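Local coordinates for protein possible adhesin (Caldicellulosiruptor kronotskyensis, PDB 4WA0) that probably mediates attachment of the bacterium to cellulose as a tapirin, here its C-terminal beta-helix domain, which binds a magnesium ion, at residues K126-G131 against E147-A152; D36-G41 against V57-S62; A11-G16 against D226-L231; N49-G54 against D220-R225; T301-G306 against N324-P329. One frame throughout, in Å; residues are numbered along the deposited sequence.

Contact 1 (K126-G131 against E147-A152); sequences KLAGPG and EVIDGA
Lys126 lays its extended chain alongside that of Glu147, both pointing the same way, so that methylenes CG and CD pass Glu147 OE1, with Lys126 CD 3.7 Å from it. In both residues CG stands anti to the backbone N (chi1 -178° and -179°), and both chains stay extended beyond it. The charged ends do not close into a salt bridge: Lys126 NZ remains 4.4 Å from Glu147 OE2. On the same face Ile149 leans CG1 onto Ala128 CB at 3.7 Å and brings CD1 up to Lys126 CE. The other face carries Leu127, whose CB meets Ala152 CB at 3.6 Å. Parallel backbone bonds join the strands, among them Leu127 N to Glu147 O at 2.8 Å. Ile149 O is gripped twice, by Gly129 N and, from the opposite face of its plane, by Ala152 N, which closes a type I' turn. Beyond it, two waters each link Gly131 N to Gly151 O, one through a weak bond at Gly131 N. The two strands belong to successive coils of the beta-helix: strand 125-128 continues by backbone bonds to Met106 and Leu108, Ile149 and Asp150 touch Arg170 of strand 166-170, and Leu127 packs inward on strands 132-136 and 153-156.

Contact 2 (D36-G41 against V57-S62); sequences DLTIDG and VINQDS
First torsions of -60° in Ile39 and -51° in Ile58 set CG1 of each anti to its own carbonyl carbon, and the two side chains lie side by side, pointing the same way. CD1 of Ile39, swung out anti at chi2, touches Ile58 CG1 at 4.1 Å. On the other face CG2 of Thr38, anti to its backbone N, approaches the amide of Asn59 from a slant and stops 3.8 Å from ND2. The far end of that amide is engaged too: OD1 accepts from Asn86 ND2. Strands 37-39 and 56-58 lie on neighbouring coils of the parallel beta-helix, held in register by Val57 N to Leu37 O, Ile39 N to Val57 O at 2.8 Å and Asn59 N to Ile39 O at 2.9 Å. On the inner side Ile58 rests on Ile71 and Ile95, from neighbouring strands 69-73 and 93-97 of another face. Past the strands the chain becomes polar. Asp40 OD1 accepts from Gly41 N at 2.8 Å, met on its anti side and 27° out of the carboxylate plane. Its carboxylate and that of Asp61 come within 5.0 Å, Asp40 OD1 to Asp61 OD2, and Lys22 NZ forms salt bridges to both oxygens, which would offset their repulsion. Asp61 OD2 also takes a hydrogen bond from Tyr330 OH, while Gly41 CA lies 3.5 Å from Asn59 O in a CH...O contact.

Contact 3 (A11-G16 against D226-L231); sequences AIFSKG and DYTSGL
The Phe13 ring meets the loop at its far edge, where CZ and CE1 abut the Thr228 methyl; CZ lies 3.8 Å from Thr228 CG2. CB of Tyr227 sits against the same edge, in the ring plane, at 4.0 Å from Phe13 CE2. CB of Phe13 points toward the loop and CG is anti to the backbone N (chi1 -180°), whereas the Tyr227 ring leads away from this strand. Phe13 and Tyr227, both buried, make the close-packed part. Toward solvent the contact thins to single-atom touches by partly exposed residues: Lys15 crosses Thr228 at about a right angle, its CG 4.0 Å from Thr228 CG2. CD of Lys15 then touches Leu231 CD2 at 3.7 Å, and a bend at chi3 (126°) turns CE off its extended course. Its NZ donates to Leu317 O, outside this loop. Side chains alone bridge the gap, since the nearest alpha carbons, those of Lys15 and Thr228, are 7.1 Å apart. The loop holds its own shape: Asp226 OD1 accepts from Thr228 N at 3.1 Å in an Asx turn, a type I turn runs from Asp226 to Ser229, and a type II turn follows from Thr228 to Leu231. Phe13 also stacks on Tyr32 of the adjacent strand 30-33, and Tyr227 meets that ring as well. Such stacking of side chains from coil to coil is a familiar feature of beta-helices; here the loop after helix 217-224 packs against the edge of Phe13 and adds Tyr227 to the group.

Contact 4 (N49-G54 against D220-R225); sequences NLISKG and DEIRNR
Lys53 reaches from the end of strand 50-52, on the outer face of the beta-helix, to the last turn of helix 217-224, which lies across that face. Its CB points toward the helix, and CG is set anti to the carbonyl carbon (chi1 -63°). The chain bends at chi2 (-147°), which places CD, and only from CE onward does it meet the helix closely. CE passes 4.1 Å from Ile222 CG2 and 3.1 Å from Ile222 O. At the tip, NZ gives a hydrogen bond to Ile222 O at 2.9 Å, coming nearly along the C=O axis. Arg225 O is also close, 2.6 Å from Lys53 NZ, so the ammonium sits among carbonyl oxygens at the C-terminal end of the helix, where the partial negative charge would favour it. Tyr32 touches the Lys53 side chain as well. The apolar part of the contact is a tip-to-tip meeting of Ile51 and Ile222. Ile222 also rests on Ile76 and Tyr78 of the next coil. Behind Lys53 the strand ends in an ST turn, Ser52 OG accepting from Gly54 N at 3.2 Å. On the exposed side of the helix Arg223 NH1 forms a salt bridge to Asp220 OD1 at 2.7 Å, that oxygen lying in the guanidinium plane. Between the isoleucines it is the two branch methyls that touch, Ile51 CG2 to Ile222 CG2 at 3.9 Å.

Contact 5 (T301-G306 against N324-P329); sequences TFVGGG and NATGNP
Phe302 N donates to Asn324 O at 2.9 Å with an N-H...O angle of 161°, and Thr326 N returns a bond to Phe302 O at 3.1 Å. These two bonds tie strand 299-302 to strand 320-325, parallel strands on neighbouring coils of the beta-helix, just before both chains run out into loops. A third bond fastens the loops: Asn328 ND2 gives to Gly305 O at 3.3 Å, in the plane of that carbonyl. CB of Asn328 points toward the other loop, and its OD1 accepts from Tyr330 N, so both ends of the amide are engaged. A water donates to Val303 O at 2.6 Å and is also hydrogen-bonded to Thr326 OG1. Between these anchors the backbones run close, with Gly327 CA 3.4 Å from Gly304 O in a CH...O contact. Thr301 and Thr326 side chains cross at about a right angle, the Thr301 methyl CG2 lying 3.5 Å from Thr326 OG1. Val303 lies alongside Thr326, its CG1 3.8 Å from the same hydroxyl. Thr301 OG1 comes up to Asn324 CB, and Phe302 CD2 passes 3.8 Å from Asn324 O as its ring turns to the buried side of the strands. Asp269, at the start of helix 269-280, binds Val303 N through OD1 and touches Phe302. With its bonds largely from backbone groups, one amide and a water, and little apolar overlap, the contact is a polar, surface-lying join between coils that probably owes much of its cohesion to hydrogen bonds.

In the fold
Contacts 1, 2 and 5 join neighbouring coils along one parallel face of the beta-helix; contact 2 lies between, its centre about 19 Å from that of contact 1 and about 18 Å from that of contact 5, while the centres of contacts 1 and 5 are about 36 Å apart. Contacts 3 and 4 belong to another face, where residues 220-231 fold back over the coils; their centres are about 11 Å apart and they touch, Tyr227 OH lying 3.5 Å from Ile222 CG1. Contacts 2 and 4 touch where Asp36 OD1 lies 3.5 Å from Gly54 CA. Contact 5 approaches the magnesium site without touching it: the Thr301 side chain is about 11 Å from that of Leu246, a magnesium-binding residue.

Contact 1 (K126-G131 against E147-A152)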
# COMPACT_ATOMS: atom_id res chain seq x y z
N LYS A 126 -2.88 17.89 -5.43
CA LYS A 126 -3.41 18.92 -4.52
C LYS A 126 -2.93 18.64 -3.10
O LYS A 126 -3.17 17.53 -2.60
CB LYS A 126 -4.90 18.94 -4.61
CG LYS A 126 -5.44 20.03 -3.73
CD LYS A 126 -6.92 20.10 -3.72
CE LYS A 126 -7.32 21.08 -2.60
NZ LYS A 126 -8.75 21.43 -2.77
N LEU A 127 -2.14 19.55 -2.56
CA LEU A 127 -1.75 19.50 -1.13
C LEU A 127 -2.45 20.64 -0.42
O LEU A 127 -2.36 21.76 -0.88
CB LEU A 127 -0.29 19.68 -0.94
CG LEU A 127 0.58 18.51 -1.37
CD1 LEU A 127 0.73 18.56 -2.83
CD2 LEU A 127 1.98 18.79 -0.81
N ALA A 128 -3.20 20.30 0.63
CA ALA A 128 -4.02 21.34 1.36
C ALA A 128 -3.95 21.12 2.84
O ALA A 128 -4.44 20.11 3.35
CB ALA A 128 -5.43 21.30 0.86
N GLY A 129 -3.35 22.08 3.52
CA GLY A 129 -3.42 22.12 4.99
C GLY A 129 -2.08 22.30 5.67
O GLY A 129 -1.02 21.98 5.11
N PRO A 130 -2.09 22.81 6.91
CA PRO A 130 -0.87 22.94 7.62
C PRO A 130 -0.17 21.60 7.80
O PRO A 130 -0.78 20.57 8.01
CB PRO A 130 -1.30 23.51 9.00
CG PRO A 130 -2.54 24.24 8.69
CD PRO A 130 -3.24 23.34 7.70
N GLY A 131 1.14 21.65 7.70
CA GLY A 131 1.93 20.45 7.90
C GLY A 131 1.98 19.40 6.80
O GLY A 131 2.60 18.34 7.03
N GLU A 147 -1.22 22.02 -7.04
CA GLU A 147 -1.94 23.01 -6.20
C GLU A 147 -1.42 22.81 -4.79
O GLU A 147 -1.53 21.71 -4.21
CB GLU A 147 -3.45 22.73 -6.25
CG GLU A 147 -4.18 23.74 -5.42
CD GLU A 147 -5.69 23.64 -5.51
OE1 GLU A 147 -6.19 22.71 -6.20
OE2 GLU A 147 -6.34 24.49 -4.85
N VAL A 148 -0.89 23.86 -4.21
CA VAL A 148 -0.25 23.83 -2.89
C VAL A 148 -0.84 24.94 -2.04
O VAL A 148 -0.56 26.13 -2.27
CB VAL A 148 1.29 23.99 -3.00
CG1 VAL A 148 2.00 23.71 -1.68
CG2 VAL A 148 1.93 23.12 -4.11
N ILE A 149 -1.73 24.60 -1.12
CA ILE A 149 -2.56 25.61 -0.41
C ILE A 149 -2.64 25.39 1.10
O ILE A 149 -2.41 24.27 1.62
CB ILE A 149 -3.98 25.75 -1.03
CG1 ILE A 149 -4.89 24.55 -0.78
CG2 ILE A 149 -3.85 26.05 -2.55
CD1 ILE A 149 -6.31 24.77 -1.18
N ASP A 150 -3.08 26.44 1.78
CA ASP A 150 -3.54 26.34 3.15
C ASP A 150 -2.43 25.85 4.08
O ASP A 150 -2.70 25.22 5.14
CB ASP A 150 -4.80 25.47 3.25
CG ASP A 150 -5.98 26.02 2.48
OD1 ASP A 150 -6.03 27.22 2.07
OD2 ASP A 150 -6.94 25.25 2.25
N GLY A 151 -1.18 26.20 3.75
CA GLY A 151 -0.07 25.90 4.60
C GLY A 151 0.84 24.77 4.17
O GLY A 151 1.89 24.56 4.81
N ALA A 152 0.42 24.05 3.11
CA ALA A 152 1.18 22.99 2.55
C ALA A 152 2.46 23.54 1.96
O ALA A 152 2.50 24.71 1.56
CB ALA A 152 0.38 22.22 1.52
O HOH W 1 3.42 22.74 5.97
O HOH W 2 1.88 24.79 7.74

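Contact 2 (D36-G41 against V57-S62)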
# COMPACT_ATOMS: atom_id res chain seq x y z
N ASP A 36 -10.57 -1.01 -4.76
CA ASP A 36 -10.23 0.11 -3.88
C ASP A 36 -9.48 -0.35 -2.62
O ASP A 36 -9.90 -1.33 -1.92
CB ASP A 36 -11.53 0.86 -3.45
CG ASP A 36 -12.28 1.52 -4.64
OD1 ASP A 36 -11.66 1.69 -5.74
OD2 ASP A 36 -13.49 1.84 -4.43
N LEU A 37 -8.39 0.34 -2.31
CA LEU A 37 -7.52 0.04 -1.13
C LEU A 37 -7.66 1.12 -0.05
O LEU A 37 -7.22 2.28 -0.27
CB LEU A 37 -6.10 -0.09 -1.62
CG LEU A 37 -5.15 -1.02 -0.87
CD1 LEU A 37 -3.83 -1.29 -1.62
CD2 LEU A 37 -4.89 -0.45 0.54
N THR A 38 -8.27 0.78 1.10
CA THR A 38 -8.52 1.66 2.19
C THR A 38 -7.68 1.24 3.36
O THR A 38 -7.81 0.13 3.91
CB THR A 38 -10.00 1.68 2.56
OG1 THR A 38 -10.75 2.10 1.38
CG2 THR A 38 -10.19 2.65 3.63
N ILE A 39 -6.73 2.12 3.63
CA ILE A 39 -5.75 1.91 4.71
C ILE A 39 -6.24 2.63 5.95
O ILE A 39 -6.28 3.90 6.02
CB ILE A 39 -4.36 2.40 4.30
CG1 ILE A 39 -3.86 1.66 3.06
CG2 ILE A 39 -3.38 2.23 5.47
CD1 ILE A 39 -2.47 2.09 2.55
N ASP A 40 -6.57 1.83 6.96
CA ASP A 40 -7.05 2.43 8.22
C ASP A 40 -5.89 2.97 9.05
O ASP A 40 -4.69 2.68 8.82
CB ASP A 40 -7.91 1.45 9.04
CG ASP A 40 -9.08 2.18 9.77
OD1 ASP A 40 -9.06 3.50 10.07
OD2 ASP A 40 -10.00 1.40 10.12
N GLY A 41 -6.27 3.82 10.01
CA GLY A 41 -5.26 4.56 10.77
C GLY A 41 -4.21 3.72 11.46
O GLY A 41 -4.51 2.66 12.00
N VAL A 57 -7.15 5.15 -0.36
CA VAL A 57 -7.50 6.11 0.70
C VAL A 57 -6.69 5.73 1.92
O VAL A 57 -6.69 4.54 2.32
CB VAL A 57 -8.99 6.04 1.03
CG1 VAL A 57 -9.35 6.90 2.22
CG2 VAL A 57 -9.81 6.48 -0.17
N ILE A 58 -6.10 6.75 2.55
CA ILE A 58 -5.28 6.58 3.76
C ILE A 58 -5.92 7.42 4.83
O ILE A 58 -5.96 8.60 4.73
CB ILE A 58 -3.79 6.91 3.60
CG1 ILE A 58 -3.22 6.16 2.40
CG2 ILE A 58 -3.08 6.64 4.95
CD1 ILE A 58 -1.78 6.56 2.05
N ASN A 59 -6.45 6.77 5.84
CA ASN A 59 -7.13 7.44 6.92
C ASN A 59 -6.23 7.71 8.12
O ASN A 59 -5.21 7.09 8.29
CB ASN A 59 -8.37 6.63 7.28
CG ASN A 59 -9.47 6.85 6.16
OD1 ASN A 59 -9.72 7.98 5.73
ND2 ASN A 59 -10.06 5.84 5.76
N GLN A 60 -6.68 8.67 8.91
CA GLN A 60 -6.05 9.04 10.19
C GLN A 60 -7.06 8.82 11.30
O GLN A 60 -8.27 8.87 11.05
CB GLN A 60 -5.62 10.52 10.18
CG GLN A 60 -4.43 10.74 9.26
CD GLN A 60 -3.83 12.12 9.31
OE1 GLN A 60 -4.44 13.11 9.75
NE2 GLN A 60 -2.63 12.23 8.79
N ASP A 61 -6.58 8.61 12.51
CA ASP A 61 -7.46 8.25 13.65
C ASP A 61 -6.73 8.79 14.91
O ASP A 61 -5.59 8.38 15.22
CB ASP A 61 -7.67 6.75 13.77
CG ASP A 61 -8.64 6.35 14.89
OD1 ASP A 61 -8.78 7.10 15.82
OD2 ASP A 61 -9.22 5.23 14.79
N SER A 62 -7.36 9.76 15.57
CA SER A 62 -6.79 10.45 16.72
C SER A 62 -6.92 9.72 18.06
O SER A 62 -6.34 10.17 19.07
CB SER A 62 -7.39 11.83 16.85
OG SER A 62 -8.75 11.71 17.05

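Contact 3 (A11-G16 against D226-L231)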
# COMPACT_ATOMS: atom_id res chain seq x y z
N ALA A 11 2.85 -9.88 0.94
CA ALA A 11 2.51 -9.97 2.35
C ALA A 11 0.98 -10.03 2.48
O ALA A 11 0.39 -10.82 3.29
CB ALA A 11 3.03 -8.81 3.09
N ILE A 12 0.32 -9.15 1.71
CA ILE A 12 -1.15 -9.11 1.67
C ILE A 12 -1.54 -8.97 0.18
O ILE A 12 -1.17 -7.99 -0.48
CB ILE A 12 -1.73 -7.95 2.48
CG1 ILE A 12 -1.31 -7.99 3.94
CG2 ILE A 12 -3.25 -7.96 2.40
CD1 ILE A 12 -1.67 -6.77 4.69
N PHE A 13 -2.28 -9.96 -0.32
CA PHE A 13 -2.81 -9.92 -1.68
C PHE A 13 -4.34 -9.95 -1.61
O PHE A 13 -4.92 -10.86 -1.02
CB PHE A 13 -2.26 -11.07 -2.49
CG PHE A 13 -2.76 -11.09 -3.89
CD1 PHE A 13 -4.04 -11.61 -4.19
CD2 PHE A 13 -1.96 -10.59 -4.91
CE1 PHE A 13 -4.48 -11.54 -5.50
CE2 PHE A 13 -2.42 -10.53 -6.21
CZ PHE A 13 -3.67 -11.02 -6.49
N SER A 14 -5.02 -8.99 -2.20
CA SER A 14 -6.47 -8.99 -2.25
C SER A 14 -6.95 -8.89 -3.69
O SER A 14 -6.70 -7.89 -4.40
CB SER A 14 -6.98 -7.79 -1.46
OG SER A 14 -8.41 -7.74 -1.39
N LYS A 15 -7.72 -9.89 -4.11
CA LYS A 15 -8.26 -9.91 -5.51
C LYS A 15 -9.10 -8.67 -5.77
O LYS A 15 -8.96 -8.06 -6.84
CB LYS A 15 -9.00 -11.19 -5.86
CG LYS A 15 -9.75 -11.18 -7.23
CD LYS A 15 -10.48 -12.53 -7.43
CE LYS A 15 -11.97 -12.35 -7.73
NZ LYS A 15 -12.79 -13.54 -7.26
N GLY A 16 -9.97 -8.31 -4.82
CA GLY A 16 -10.89 -7.22 -4.91
C GLY A 16 -10.48 -6.14 -3.90
O GLY A 16 -9.34 -6.11 -3.42
N ASP A 226 -3.02 -9.17 -15.45
CA ASP A 226 -4.18 -9.68 -14.74
C ASP A 226 -3.60 -10.52 -13.59
O ASP A 226 -3.14 -11.62 -13.82
CB ASP A 226 -5.06 -10.55 -15.64
CG ASP A 226 -6.18 -11.22 -14.89
OD1 ASP A 226 -6.23 -10.95 -13.63
OD2 ASP A 226 -6.96 -12.04 -15.52
N TYR A 227 -3.62 -10.00 -12.36
CA TYR A 227 -2.84 -10.63 -11.29
C TYR A 227 -3.44 -11.94 -10.82
O TYR A 227 -2.78 -12.61 -10.05
CB TYR A 227 -2.59 -9.67 -10.07
CG TYR A 227 -1.41 -8.73 -10.32
CD1 TYR A 227 -1.59 -7.56 -11.12
CD2 TYR A 227 -0.12 -9.02 -9.83
CE1 TYR A 227 -0.54 -6.69 -11.38
CE2 TYR A 227 0.95 -8.16 -10.13
CZ TYR A 227 0.72 -7.00 -10.91
OH TYR A 227 1.77 -6.14 -11.21
N THR A 228 -4.70 -12.24 -11.20
CA THR A 228 -5.33 -13.52 -10.90
C THR A 228 -5.61 -14.37 -12.18
O THR A 228 -6.49 -15.20 -12.18
CB THR A 228 -6.66 -13.34 -10.08
OG1 THR A 228 -7.58 -12.48 -10.74
CG2 THR A 228 -6.35 -12.67 -8.70
N SER A 229 -4.80 -14.20 -13.23
CA SER A 229 -4.87 -15.10 -14.40
C SER A 229 -4.88 -16.52 -13.92
O SER A 229 -3.99 -16.89 -13.15
CB SER A 229 -3.62 -14.97 -15.29
OG SER A 229 -3.50 -13.67 -15.81
N GLY A 230 -5.85 -17.30 -14.40
CA GLY A 230 -5.90 -18.73 -14.12
C GLY A 230 -6.69 -19.14 -12.90
O GLY A 230 -6.96 -20.31 -12.72
N LEU A 231 -7.05 -18.18 -12.05
CA LEU A 231 -7.74 -18.47 -10.82
C LEU A 231 -9.00 -19.27 -11.07
O LEU A 231 -9.92 -18.82 -11.78
CB LEU A 231 -8.13 -17.15 -10.13
CG LEU A 231 -8.90 -17.29 -8.81
CD1 LEU A 231 -8.16 -18.12 -7.77
CD2 LEU A 231 -9.31 -15.96 -8.25

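Contact 4 (N49-G54 against D220-R225)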
# COMPACT_ATOMS: atom_id res chain seq x y z
N ASN A 49 6.36 -2.96 -2.67
CA ASN A 49 5.45 -2.29 -3.57
C ASN A 49 4.08 -2.21 -2.86
O ASN A 49 3.76 -3.13 -2.10
CB ASN A 49 5.27 -3.09 -4.81
CG ASN A 49 6.56 -3.29 -5.59
OD1 ASN A 49 7.02 -2.38 -6.31
ND2 ASN A 49 7.16 -4.45 -5.43
N LEU A 50 3.30 -1.21 -3.24
CA LEU A 50 1.92 -1.02 -2.72
C LEU A 50 1.01 -0.67 -3.91
O LEU A 50 1.18 0.40 -4.53
CB LEU A 50 1.93 0.10 -1.69
CG LEU A 50 0.64 0.59 -1.07
CD1 LEU A 50 -0.01 -0.56 -0.34
CD2 LEU A 50 0.92 1.78 -0.19
N ILE A 51 0.15 -1.60 -4.29
CA ILE A 51 -0.62 -1.50 -5.53
C ILE A 51 -2.10 -1.51 -5.29
O ILE A 51 -2.57 -2.49 -4.70
CB ILE A 51 -0.23 -2.63 -6.51
CG1 ILE A 51 1.25 -2.53 -6.77
CG2 ILE A 51 -1.06 -2.63 -7.81
CD1 ILE A 51 1.86 -3.75 -7.37
N SER A 52 -2.77 -0.48 -5.80
CA SER A 52 -4.21 -0.47 -5.87
C SER A 52 -4.73 -0.26 -7.29
O SER A 52 -4.38 0.72 -7.92
CB SER A 52 -4.82 0.58 -5.01
OG SER A 52 -6.25 0.59 -5.14
N LYS A 53 -5.54 -1.19 -7.77
CA LYS A 53 -6.24 -1.04 -9.09
C LYS A 53 -7.56 -0.33 -8.97
O LYS A 53 -8.42 -0.43 -9.79
CB LYS A 53 -6.35 -2.37 -9.79
CG LYS A 53 -4.98 -2.97 -10.12
CD LYS A 53 -5.01 -3.77 -11.43
CE LYS A 53 -3.62 -4.00 -12.03
NZ LYS A 53 -3.72 -5.01 -13.12
N GLY A 54 -7.67 0.53 -8.01
CA GLY A 54 -8.85 1.34 -7.73
C GLY A 54 -8.43 2.61 -7.03
O GLY A 54 -7.35 3.14 -7.37
N ASP A 220 3.02 0.41 -16.81
CA ASP A 220 2.22 -0.25 -17.79
C ASP A 220 2.20 -1.78 -17.58
O ASP A 220 1.18 -2.39 -17.87
CB ASP A 220 2.65 0.11 -19.24
CG ASP A 220 1.48 -0.11 -20.28
OD1 ASP A 220 0.29 0.31 -20.04
OD2 ASP A 220 1.76 -0.75 -21.35
N GLU A 221 3.25 -2.34 -17.00
CA GLU A 221 3.23 -3.77 -16.69
C GLU A 221 2.13 -4.05 -15.68
O GLU A 221 1.31 -4.97 -15.85
CB GLU A 221 4.58 -4.25 -16.14
CG GLU A 221 4.90 -5.65 -16.55
CD GLU A 221 5.22 -6.55 -15.40
OE1 GLU A 221 6.37 -6.48 -14.89
OE2 GLU A 221 4.32 -7.36 -15.05
N ILE A 222 2.12 -3.24 -14.61
CA ILE A 222 1.13 -3.40 -13.57
C ILE A 222 -0.25 -3.16 -14.15
O ILE A 222 -1.15 -3.95 -13.94
CB ILE A 222 1.34 -2.41 -12.42
CG1 ILE A 222 2.59 -2.75 -11.63
CG2 ILE A 222 0.09 -2.38 -11.52
CD1 ILE A 222 3.05 -1.54 -10.79
N ARG A 223 -0.42 -2.12 -14.96
CA ARG A 223 -1.73 -1.85 -15.55
C ARG A 223 -2.22 -3.03 -16.41
O ARG A 223 -3.41 -3.36 -16.42
CB ARG A 223 -1.61 -0.65 -16.46
CG ARG A 223 -2.96 -0.20 -17.02
CD ARG A 223 -2.71 0.96 -17.99
NE ARG A 223 -2.24 2.18 -17.33
CZ ARG A 223 -1.07 2.81 -17.49
NH1 ARG A 223 -0.11 2.33 -18.30
NH2 ARG A 223 -0.83 3.92 -16.79
N ASN A 224 -1.33 -3.67 -17.16
CA ASN A 224 -1.82 -4.68 -18.11
C ASN A 224 -1.80 -6.11 -17.61
O ASN A 224 -2.34 -7.01 -18.29
CB ASN A 224 -1.06 -4.60 -19.44
CG ASN A 224 -1.40 -3.33 -20.21
OD1 ASN A 224 -2.56 -2.94 -20.34
ND2 ASN A 224 -0.38 -2.66 -20.67
N ARG A 225 -1.18 -6.34 -16.45
CA ARG A 225 -1.16 -7.68 -15.84
C ARG A 225 -2.48 -7.99 -15.16
O ARG A 225 -3.00 -7.18 -14.38
CB ARG A 225 -0.01 -7.81 -14.85
CG ARG A 225 0.13 -9.21 -14.24
CD ARG A 225 1.48 -9.36 -13.58
NE ARG A 225 2.58 -9.45 -14.56
CZ ARG A 225 2.94 -10.57 -15.19
NH1 ARG A 225 3.95 -10.55 -16.06
NH2 ARG A 225 2.30 -11.72 -14.96

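Contact 5 (T301-G306 against N324-P329)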
# COMPACT_ATOMS: atom_id res chain seq x y z
N THR A 301 -10.41 -12.36 10.46
CA THR A 301 -10.67 -11.67 11.75
C THR A 301 -9.76 -12.24 12.80
O THR A 301 -9.62 -13.45 12.95
CB THR A 301 -12.14 -11.81 12.17
OG1 THR A 301 -12.92 -11.35 11.08
CG2 THR A 301 -12.49 -10.98 13.44
N PHE A 302 -9.24 -11.33 13.59
CA PHE A 302 -8.34 -11.63 14.71
C PHE A 302 -9.16 -11.25 15.91
O PHE A 302 -9.66 -10.11 16.00
CB PHE A 302 -7.02 -10.86 14.60
CG PHE A 302 -6.20 -11.24 13.43
CD1 PHE A 302 -5.42 -12.37 13.40
CD2 PHE A 302 -6.28 -10.49 12.25
CE1 PHE A 302 -4.68 -12.74 12.26
CE2 PHE A 302 -5.58 -10.88 11.14
CZ PHE A 302 -4.79 -11.99 11.12
N VAL A 303 -9.42 -12.24 16.78
CA VAL A 303 -10.41 -12.04 17.84
C VAL A 303 -9.86 -11.62 19.20
O VAL A 303 -10.63 -11.13 20.02
CB VAL A 303 -11.40 -13.25 18.03
CG1 VAL A 303 -12.14 -13.55 16.73
CG2 VAL A 303 -10.67 -14.48 18.50
N GLY A 304 -8.57 -11.77 19.42
CA GLY A 304 -7.98 -11.24 20.68
C GLY A 304 -8.09 -9.75 21.04
O GLY A 304 -8.12 -8.86 20.19
N GLY A 305 -8.07 -9.45 22.33
CA GLY A 305 -7.94 -8.00 22.76
C GLY A 305 -6.60 -7.38 22.42
O GLY A 305 -6.45 -6.15 22.33
N GLY A 306 -5.60 -8.24 22.24
CA GLY A 306 -4.20 -7.81 22.14
C GLY A 306 -3.61 -7.96 20.75
O GLY A 306 -4.23 -8.41 19.81
N ASN A 324 -10.09 -7.74 10.01
CA ASN A 324 -10.83 -7.18 11.14
C ASN A 324 -10.22 -7.62 12.46
O ASN A 324 -9.64 -8.70 12.53
CB ASN A 324 -12.32 -7.59 11.12
CG ASN A 324 -13.10 -6.96 9.97
OD1 ASN A 324 -12.68 -5.96 9.39
ND2 ASN A 324 -14.15 -7.65 9.53
N ALA A 325 -10.37 -6.79 13.48
CA ALA A 325 -9.88 -7.08 14.86
C ALA A 325 -11.01 -6.73 15.72
O ALA A 325 -11.35 -5.55 15.87
CB ALA A 325 -8.65 -6.24 15.24
N THR A 326 -11.63 -7.74 16.32
CA THR A 326 -12.87 -7.54 17.04
C THR A 326 -12.76 -7.50 18.56
O THR A 326 -13.72 -7.08 19.21
CB THR A 326 -13.90 -8.62 16.64
OG1 THR A 326 -13.26 -9.91 16.63
CG2 THR A 326 -14.50 -8.29 15.24
N GLY A 327 -11.62 -7.95 19.11
CA GLY A 327 -11.34 -7.80 20.55
C GLY A 327 -11.34 -6.33 21.01
O GLY A 327 -11.65 -6.06 22.17
N ASN A 328 -11.05 -5.40 20.08
CA ASN A 328 -10.68 -4.01 20.38
C ASN A 328 -10.20 -3.55 19.02
O ASN A 328 -9.28 -4.18 18.51
CB ASN A 328 -9.52 -4.06 21.38
CG ASN A 328 -8.58 -2.85 21.32
OD1 ASN A 328 -8.90 -1.77 20.79
ND2 ASN A 328 -7.38 -3.03 21.91
N PRO A 329 -10.83 -2.52 18.42
CA PRO A 329 -10.45 -2.23 17.05
C PRO A 329 -8.98 -1.85 16.93
O PRO A 329 -8.46 -1.91 15.83
CB PRO A 329 -11.35 -1.02 16.66
CG PRO A 329 -12.17 -0.66 17.86
CD PRO A 329 -11.56 -1.38 19.02
O HOH W 3 -13.21 -10.71 19.66